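TRNA(Phe) 7-((3-amino-3-carboxypropyl)-4-demethylwyosine(37)-N(4))-methyltransferase 1 (Pyrococcus horikoshii, PDB 2IT3) probably methylates N-4 of a wyosine precursor at position 37 of tRNA(Phe), with S-adenosyl-L-methionine as methyl donor. Local coordinates at residues Val119-Leu124 and Ser193-Leu198; Arg80-Tyr85 and Ile176-Met181; Ile58-Met63 and Gly76-Glu81. All coordinates share one frame; numbering follows the deposited sequence.

Contact 1 (Val119-Leu124 and Ser193-Leu198); sequences VKLVNL and SKINAL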
# COMPACT_ATOMS: atom_id res chain seq x y z
N VAL A 119 2.09 -4.69 18.79
CA VAL A 119 3.25 -5.28 18.13
C VAL A 119 3.14 -6.79 17.89
O VAL A 119 3.66 -7.31 16.90
CB VAL A 119 4.53 -4.98 18.94
CG1 VAL A 119 5.74 -5.62 18.27
CG2 VAL A 119 4.72 -3.48 19.04
N LYS A 120 2.47 -7.49 18.80
CA LYS A 120 2.31 -8.93 18.68
C LYS A 120 1.33 -9.24 17.56
O LYS A 120 1.51 -10.20 16.80
CB LYS A 120 1.81 -9.52 20.00
CG LYS A 120 2.73 -9.26 21.18
CD LYS A 120 2.40 -10.14 22.38
CE LYS A 120 3.36 -9.90 23.52
NZ LYS A 120 3.02 -10.74 24.71
N LEU A 121 0.28 -8.43 17.47
CA LEU A 121 -0.73 -8.60 16.43
C LEU A 121 -0.09 -8.36 15.06
O LEU A 121 -0.36 -9.10 14.11
CB LEU A 121 -1.89 -7.62 16.66
CG LEU A 121 -3.01 -7.65 15.61
CD1 LEU A 121 -3.49 -9.08 15.42
CD2 LEU A 121 -4.16 -6.73 16.03
N VAL A 122 0.76 -7.35 14.97
CA VAL A 122 1.45 -7.03 13.71
C VAL A 122 2.38 -8.16 13.25
O VAL A 122 2.34 -8.56 12.08
CB VAL A 122 2.28 -5.73 13.83
CG1 VAL A 122 3.15 -5.57 12.60
CG2 VAL A 122 1.36 -4.53 13.98
N ASN A 123 3.21 -8.68 14.15
CA ASN A 123 4.13 -9.75 13.79
C ASN A 123 3.37 -11.01 13.39
O ASN A 123 3.76 -11.71 12.46
CB ASN A 123 5.07 -10.09 14.96
CG ASN A 123 5.87 -8.90 15.43
OD1 ASN A 123 6.30 -8.06 14.64
ND2 ASN A 123 6.09 -8.82 16.74
N LEU A 124 2.28 -11.29 14.10
CA LEU A 124 1.47 -12.46 13.79
C LEU A 124 0.84 -12.29 12.42
O LEU A 124 0.78 -13.24 11.63
CB LEU A 124 0.35 -12.64 14.83
CG LEU A 124 -0.68 -13.70 14.44
CD1 LEU A 124 0.00 -15.06 14.37
CD2 LEU A 124 -1.83 -13.72 15.43
N SER A 193 -6.68 -19.16 11.94
CA SER A 193 -6.31 -20.35 12.69
C SER A 193 -5.26 -20.04 13.77
O SER A 193 -5.23 -20.68 14.81
CB SER A 193 -5.77 -21.44 11.76
OG SER A 193 -4.55 -21.03 11.16
N LYS A 194 -4.42 -19.05 13.50
CA LYS A 194 -3.37 -18.68 14.45
C LYS A 194 -3.79 -17.60 15.43
O LYS A 194 -3.07 -17.30 16.38
CB LYS A 194 -2.13 -18.20 13.71
CG LYS A 194 -1.54 -19.19 12.72
CD LYS A 194 -0.37 -18.55 12.00
CE LYS A 194 0.08 -19.36 10.80
NZ LYS A 194 1.15 -18.64 10.04
N ILE A 195 -4.96 -17.00 15.21
CA ILE A 195 -5.43 -15.93 16.07
C ILE A 195 -5.76 -16.35 17.50
O ILE A 195 -5.66 -15.55 18.43
CB ILE A 195 -6.66 -15.24 15.44
CG1 ILE A 195 -6.79 -13.82 15.99
CG2 ILE A 195 -7.91 -16.03 15.73
CD1 ILE A 195 -5.62 -12.92 15.63
N ASN A 196 -6.13 -17.62 17.69
CA ASN A 196 -6.47 -18.15 19.01
C ASN A 196 -5.32 -18.06 20.02
O ASN A 196 -5.52 -17.72 21.19
CB ASN A 196 -6.91 -19.61 18.90
CG ASN A 196 -5.92 -20.46 18.13
OD1 ASN A 196 -4.75 -20.59 18.52
ND2 ASN A 196 -6.37 -21.06 17.03
N ALA A 197 -4.11 -18.37 19.55
CA ALA A 197 -2.93 -18.34 20.39
C ALA A 197 -2.63 -16.94 20.92
O ALA A 197 -2.01 -16.78 21.98
CB ALA A 197 -1.73 -18.87 19.61
N LEU A 198 -3.07 -15.94 20.18
CA LEU A 198 -2.85 -14.55 20.55
C LEU A 198 -3.52 -14.21 21.88
O LEU A 198 -3.16 -13.24 22.54
CB LEU A 198 -3.38 -13.63 19.45
CG LEU A 198 -2.91 -12.18 19.44
CD1 LEU A 198 -1.41 -12.13 19.21
CD2 LEU A 198 -3.64 -11.42 18.34
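L124 lays its two methyl groups over K194 and I195. CD1 meets CB of K194 at 3.9 Å. CD2 reaches CD1 of I195, also at 3.9 Å. The contact is helix packing: helix 115-127 meets the C-terminal part of the long helix 167-194 and the residues up to L198. No hydrogen bond links the two segments, so the join is apolar.

L198 closes the other half. Its CD2 comes to 3.7 Å from CD1 of L121, and these two side chains cross at about a right angle. Its CD1 lies 4.1 Å from CD2 of L124, so L198 touches leucines one helical turn apart. CG of L124 stands opposite the backbone N (chi1 170°), which carries its two methyls out to K194, I195 and L198. L124 and I195 also meet at about a right angle.

The inner side of the contact continues into the fold. L121 and L198 both touch Y48 of strand 48-63, L121 also touches V145 of strand 143-148, and I195 packs on K41 and I42 of helix 36-43. K120 lies at the border: its chain runs off to a long, weak ion pair of NZ with E116, while its CB stays 4.2 Å from CD1 of L198.

Contact 2 (Arg80-Tyr85 and Ile176-Met181); sequences REVSLY and IANDQM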
# COMPACT_ATOMS: atom_id res chain seq x y z
N ARG A 80 -15.48 -11.43 -4.52
CA ARG A 80 -15.27 -12.84 -4.84
C ARG A 80 -14.55 -12.93 -6.18
O ARG A 80 -14.35 -11.91 -6.84
CB ARG A 80 -16.62 -13.56 -4.96
CG ARG A 80 -17.47 -13.05 -6.13
CD ARG A 80 -18.84 -13.71 -6.18
NE ARG A 80 -19.56 -13.40 -7.42
CZ ARG A 80 -20.03 -12.20 -7.73
NH1 ARG A 80 -19.86 -11.18 -6.90
NH2 ARG A 80 -20.66 -12.00 -8.89
N GLU A 81 -14.15 -14.13 -6.59
CA GLU A 81 -13.51 -14.27 -7.89
C GLU A 81 -14.57 -13.82 -8.89
O GLU A 81 -15.76 -13.99 -8.65
CB GLU A 81 -13.13 -15.73 -8.17
CG GLU A 81 -11.98 -16.25 -7.32
CD GLU A 81 -11.64 -17.69 -7.64
OE1 GLU A 81 -11.19 -17.97 -8.77
OE2 GLU A 81 -11.83 -18.56 -6.75
N VAL A 82 -14.14 -13.24 -10.01
CA VAL A 82 -15.10 -12.75 -10.99
C VAL A 82 -15.07 -13.52 -12.31
O VAL A 82 -14.12 -14.24 -12.60
CB VAL A 82 -14.85 -11.27 -11.29
CG1 VAL A 82 -14.97 -10.44 -10.01
CG2 VAL A 82 -13.47 -11.09 -11.92
N SER A 83 -16.12 -13.35 -13.10
CA SER A 83 -16.19 -14.00 -14.39
C SER A 83 -15.94 -12.92 -15.43
O SER A 83 -16.30 -11.76 -15.23
CB SER A 83 -17.56 -14.64 -14.63
OG SER A 83 -18.48 -13.70 -15.15
N LEU A 84 -15.31 -13.31 -16.53
CA LEU A 84 -14.99 -12.38 -17.60
C LEU A 84 -16.13 -11.49 -18.07
O LEU A 84 -15.97 -10.28 -18.15
CB LEU A 84 -14.44 -13.16 -18.79
CG LEU A 84 -14.30 -12.41 -20.11
CD1 LEU A 84 -13.26 -11.32 -19.98
CD2 LEU A 84 -13.94 -13.39 -21.22
N TYR A 85 -17.29 -12.07 -18.37
CA TYR A 85 -18.40 -11.29 -18.89
C TYR A 85 -19.01 -10.28 -17.93
O TYR A 85 -19.61 -9.29 -18.36
CB TYR A 85 -19.46 -12.24 -19.46
CG TYR A 85 -18.82 -13.23 -20.41
CD1 TYR A 85 -18.15 -12.80 -21.56
CD2 TYR A 85 -18.77 -14.58 -20.09
CE1 TYR A 85 -17.45 -13.70 -22.36
CE2 TYR A 85 -18.07 -15.48 -20.88
CZ TYR A 85 -17.41 -15.04 -22.00
OH TYR A 85 -16.69 -15.94 -22.74
N ILE A 176 -5.60 -13.32 -13.53
CA ILE A 176 -4.60 -12.83 -12.60
C ILE A 176 -5.22 -12.25 -11.34
O ILE A 176 -4.71 -12.47 -10.25
CB ILE A 176 -3.74 -11.73 -13.25
CG1 ILE A 176 -3.06 -12.30 -14.50
CG2 ILE A 176 -2.71 -11.21 -12.25
CD1 ILE A 176 -2.36 -11.25 -15.33
N ALA A 177 -6.32 -11.51 -11.49
CA ALA A 177 -6.99 -10.93 -10.34
C ALA A 177 -7.57 -12.04 -9.46
O ALA A 177 -7.51 -11.97 -8.23
CB ALA A 177 -8.10 -9.98 -10.78
N ASN A 178 -8.13 -13.08 -10.08
CA ASN A 178 -8.70 -14.19 -9.32
C ASN A 178 -7.60 -14.95 -8.58
O ASN A 178 -7.81 -15.40 -7.45
CB ASN A 178 -9.48 -15.15 -10.23
CG ASN A 178 -10.79 -14.55 -10.69
OD1 ASN A 178 -11.35 -13.67 -10.04
ND2 ASN A 178 -11.30 -15.03 -11.81
N ASP A 179 -6.44 -15.07 -9.21
CA ASP A 179 -5.32 -15.73 -8.57
C ASP A 179 -5.00 -15.00 -7.28
O ASP A 179 -4.71 -15.61 -6.26
CB ASP A 179 -4.07 -15.72 -9.47
CG ASP A 179 -4.14 -16.76 -10.57
OD1 ASP A 179 -4.53 -17.91 -10.27
OD2 ASP A 179 -3.78 -16.45 -11.72
N GLN A 180 -5.05 -13.67 -7.34
CA GLN A 180 -4.75 -12.84 -6.17
C GLN A 180 -5.83 -12.99 -5.11
O GLN A 180 -5.52 -13.09 -3.92
CB GLN A 180 -4.64 -11.36 -6.57
CG GLN A 180 -3.83 -11.08 -7.84
CD GLN A 180 -2.47 -11.75 -7.83
OE1 GLN A 180 -1.68 -11.55 -6.90
NE2 GLN A 180 -2.18 -12.54 -8.86
N MSE A 181 -7.09 -13.01 -5.53
CA MSE A 181 -8.19 -13.16 -4.58
C MSE A 181 -8.07 -14.48 -3.83
O MSE A 181 -8.16 -14.52 -2.60
CB MSE A 181 -9.53 -13.10 -5.31
CG MSE A 181 -9.91 -11.72 -5.83
SE MSE A 181 -10.34 -10.42 -4.43
CE MSE A 181 -12.21 -10.83 -4.16
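N178 grips the backbone of V82 with both ends of its amide. The oxygen OD1 accepts from V82 N at 2.8 Å, with the donor tilted out of the carbonyl plane. The nitrogen ND2 gives its hydrogen to V82 O at 3.0 Å. That second bond is nearly straight, 168° at the hydrogen. It lies on a lone pair of V82 O and in the amide plane of N178. The two bonds fix the rotation of the amide and tell its oxygen from its nitrogen. They also satisfy both backbone polar groups of V82, which is buried. CG of N178 sits beside its own backbone N and opposite the carbonyl carbon (chi1 -72°), and from there the amide reaches the extended chain.

The side chain of E81 crosses N178 obliquely. Its CB is 3.3 Å from OD1 of N178, and OE1 stands 3.6 Å from CB of N178. The carboxylate is turned 67° from the amide plane, and its OE1 makes a salt bridge with R182, one turn after N178 on the long helix.

Here the connection between strand 73-78 and helix 84-92 passes across the long helix 167-194. S83 is the N-cap of helix 84-92, so the two amide bonds hold the chain just before that helix starts. The backbone N of S83 bonds to E86, which also pairs with R80 through a salt bridge.

Packing completes the contact. M181, a selenomethionine, is bent at its second and third torsions and brings CE to 3.3 Å from R80 N and 3.6 Å from R80 O. V82, A177, N178 and M181 all touch I58 of strand 48-63. On helix 167-194, I176 packs on W100 of the second subunit.

Contact 3 (Ile58-Met63 and Gly76-Glu81); sequences ISVMEM and GKWHRE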
# COMPACT_ATOMS: atom_id res chain seq x y z
N ILE A 58 -12.61 -6.97 -6.00
CA ILE A 58 -12.22 -6.65 -7.36
C ILE A 58 -13.21 -5.58 -7.77
O ILE A 58 -14.37 -5.61 -7.36
CB ILE A 58 -12.36 -7.89 -8.27
CG1 ILE A 58 -11.42 -9.00 -7.76
CG2 ILE A 58 -12.07 -7.52 -9.72
CD1 ILE A 58 -11.47 -10.30 -8.58
N SER A 59 -12.76 -4.61 -8.56
CA SER A 59 -13.64 -3.53 -8.99
C SER A 59 -13.23 -2.94 -10.31
O SER A 59 -12.10 -3.14 -10.77
CB SER A 59 -13.65 -2.39 -7.96
OG SER A 59 -14.16 -2.83 -6.71
N VAL A 60 -14.15 -2.18 -10.89
CA VAL A 60 -13.97 -1.48 -12.15
C VAL A 60 -14.51 -0.09 -11.85
O VAL A 60 -15.66 0.04 -11.45
CB VAL A 60 -14.82 -2.13 -13.27
CG1 VAL A 60 -14.72 -1.31 -14.55
CG2 VAL A 60 -14.35 -3.57 -13.52
N MSE A 61 -13.68 0.94 -12.02
CA MSE A 61 -14.12 2.30 -11.75
C MSE A 61 -13.45 3.34 -12.66
O MSE A 61 -12.33 3.12 -13.13
CB MSE A 61 -13.84 2.65 -10.28
CG MSE A 61 -12.37 2.53 -9.88
SE MSE A 61 -11.31 4.15 -10.15
CE MSE A 61 -11.62 5.00 -8.44
N GLU A 62 -14.14 4.45 -12.90
CA GLU A 62 -13.59 5.52 -13.73
C GLU A 62 -13.30 6.74 -12.88
O GLU A 62 -14.04 7.07 -11.96
CB GLU A 62 -14.56 5.88 -14.85
CG GLU A 62 -15.99 6.07 -14.43
CD GLU A 62 -16.88 6.48 -15.58
OE1 GLU A 62 -16.67 5.97 -16.71
OE2 GLU A 62 -17.80 7.30 -15.36
N MSE A 63 -12.20 7.43 -13.22
CA MSE A 63 -11.76 8.61 -12.49
C MSE A 63 -10.77 9.42 -13.32
O MSE A 63 -9.86 8.86 -13.93
CB MSE A 63 -11.10 8.17 -11.18
CG MSE A 63 -10.25 9.23 -10.52
SE MSE A 63 -9.47 8.52 -8.90
CE MSE A 63 -10.84 9.07 -7.67
N GLY A 76 -18.48 -1.44 -11.18
CA GLY A 76 -18.69 -2.80 -10.74
C GLY A 76 -17.85 -3.11 -9.52
O GLY A 76 -16.73 -2.61 -9.40
N LYS A 77 -18.40 -3.91 -8.60
CA LYS A 77 -17.70 -4.29 -7.37
C LYS A 77 -18.00 -5.73 -7.02
O LYS A 77 -19.16 -6.11 -6.89
CB LYS A 77 -18.13 -3.42 -6.18
CG LYS A 77 -17.70 -1.98 -6.24
CD LYS A 77 -17.61 -1.38 -4.84
CE LYS A 77 -16.55 -2.09 -4.01
NZ LYS A 77 -16.25 -1.40 -2.72
N TRP A 78 -16.95 -6.52 -6.83
CA TRP A 78 -17.12 -7.93 -6.48
C TRP A 78 -16.21 -8.32 -5.33
O TRP A 78 -15.01 -8.01 -5.33
CB TRP A 78 -16.79 -8.79 -7.69
CG TRP A 78 -17.56 -8.41 -8.89
CD1 TRP A 78 -18.82 -8.82 -9.22
CD2 TRP A 78 -17.14 -7.51 -9.92
NE1 TRP A 78 -19.20 -8.23 -10.40
CE2 TRP A 78 -18.19 -7.43 -10.85
CE3 TRP A 78 -15.97 -6.78 -10.15
CZ2 TRP A 78 -18.11 -6.63 -12.00
CZ3 TRP A 78 -15.89 -5.99 -11.28
CH2 TRP A 78 -16.96 -5.92 -12.19
N HIS A 79 -16.77 -9.02 -4.35
CA HIS A 79 -16.04 -9.49 -3.18
C HIS A 79 -15.85 -11.00 -3.32
O HIS A 79 -16.04 -11.75 -2.35
CB HIS A 79 -16.82 -9.16 -1.90
CG HIS A 79 -16.87 -7.70 -1.58
ND1 HIS A 79 -15.90 -7.07 -0.82
CD2 HIS A 79 -17.75 -6.73 -1.94
CE1 HIS A 79 -16.18 -5.78 -0.72
NE2 HIS A 79 -17.30 -5.55 -1.39
N ARG A 80 -15.48 -11.43 -4.52
CA ARG A 80 -15.27 -12.84 -4.84
C ARG A 80 -14.55 -12.93 -6.18
O ARG A 80 -14.35 -11.91 -6.84
CB ARG A 80 -16.62 -13.56 -4.96
CG ARG A 80 -17.47 -13.05 -6.13
CD ARG A 80 -18.84 -13.71 -6.18
NE ARG A 80 -19.56 -13.40 -7.42
CZ ARG A 80 -20.03 -12.20 -7.73
NH1 ARG A 80 -19.86 -11.18 -6.90
NH2 ARG A 80 -20.66 -12.00 -8.89
N GLU A 81 -14.15 -14.13 -6.59
CA GLU A 81 -13.51 -14.27 -7.89
C GLU A 81 -14.57 -13.82 -8.89
O GLU A 81 -15.76 -13.99 -8.65
CB GLU A 81 -13.13 -15.73 -8.17
CG GLU A 81 -11.98 -16.25 -7.32
CD GLU A 81 -11.64 -17.69 -7.64
OE1 GLU A 81 -11.19 -17.97 -8.77
OE2 GLU A 81 -11.83 -18.56 -6.75
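I58 and W78 face each other as a hydrogen-bonded antiparallel pair. I58 N donates to W78 O at 2.7 Å, and W78 N returns a bond to I58 O at 2.8 Å. Both donors lie nearly along the C=O axis. V60 N bonds to G76 O at 3.0 Å, while the return from G76 N to V60 O is weak. Two of the acceptors also take CA-H...O contacts: G76 O from S59 CA at 3.3 Å, and I58 O from K77 CA at 3.6 Å. S59 and K77 form the non-hydrogen-bonded pair between them. S59 instead pairs its backbone with L102 of strand 98-112. The pairing belongs to the beta hairpin of strands 48-63 and 73-78.

CG2 of V60 meets CZ3 of W78 at 3.6 Å, at the ring edge, and CG2 of I58 is 4.0 Å from CE3 of W78. The carbonyl carbon of G76 lies under one face of the indole, toward its rim. Replacing W78 by an alanine is likely to open a gap beside CG2 of V60 and CG2 of I58 and uncover G76.

The chemistry implies a hairpin held by main-chain bonds, with apolar packing about the indole.

In the fold
From the N terminus, contact 3 closes first. It folds strand 48-63 back on strand 73-78 and closes a loop of 12 residues. Contact 2 opens on R80 and E81, which it shares with contact 3, and runs ahead to helix 167-194; its segments lie 91 residues apart at their closest ends. Contact 1 starts on helix 115-127, within the span of contact 2, and ends beyond it near the C terminus, so these two cross. Contacts 2 and 3 touch, with centres 10 Å apart, and tie the hairpin and its exit to the long helix. Helix 167-194 serves both contacts 1 and 2, whose centres are about 29 Å apart. Contacts 1 and 3 lie on opposite sides of the chain's centre.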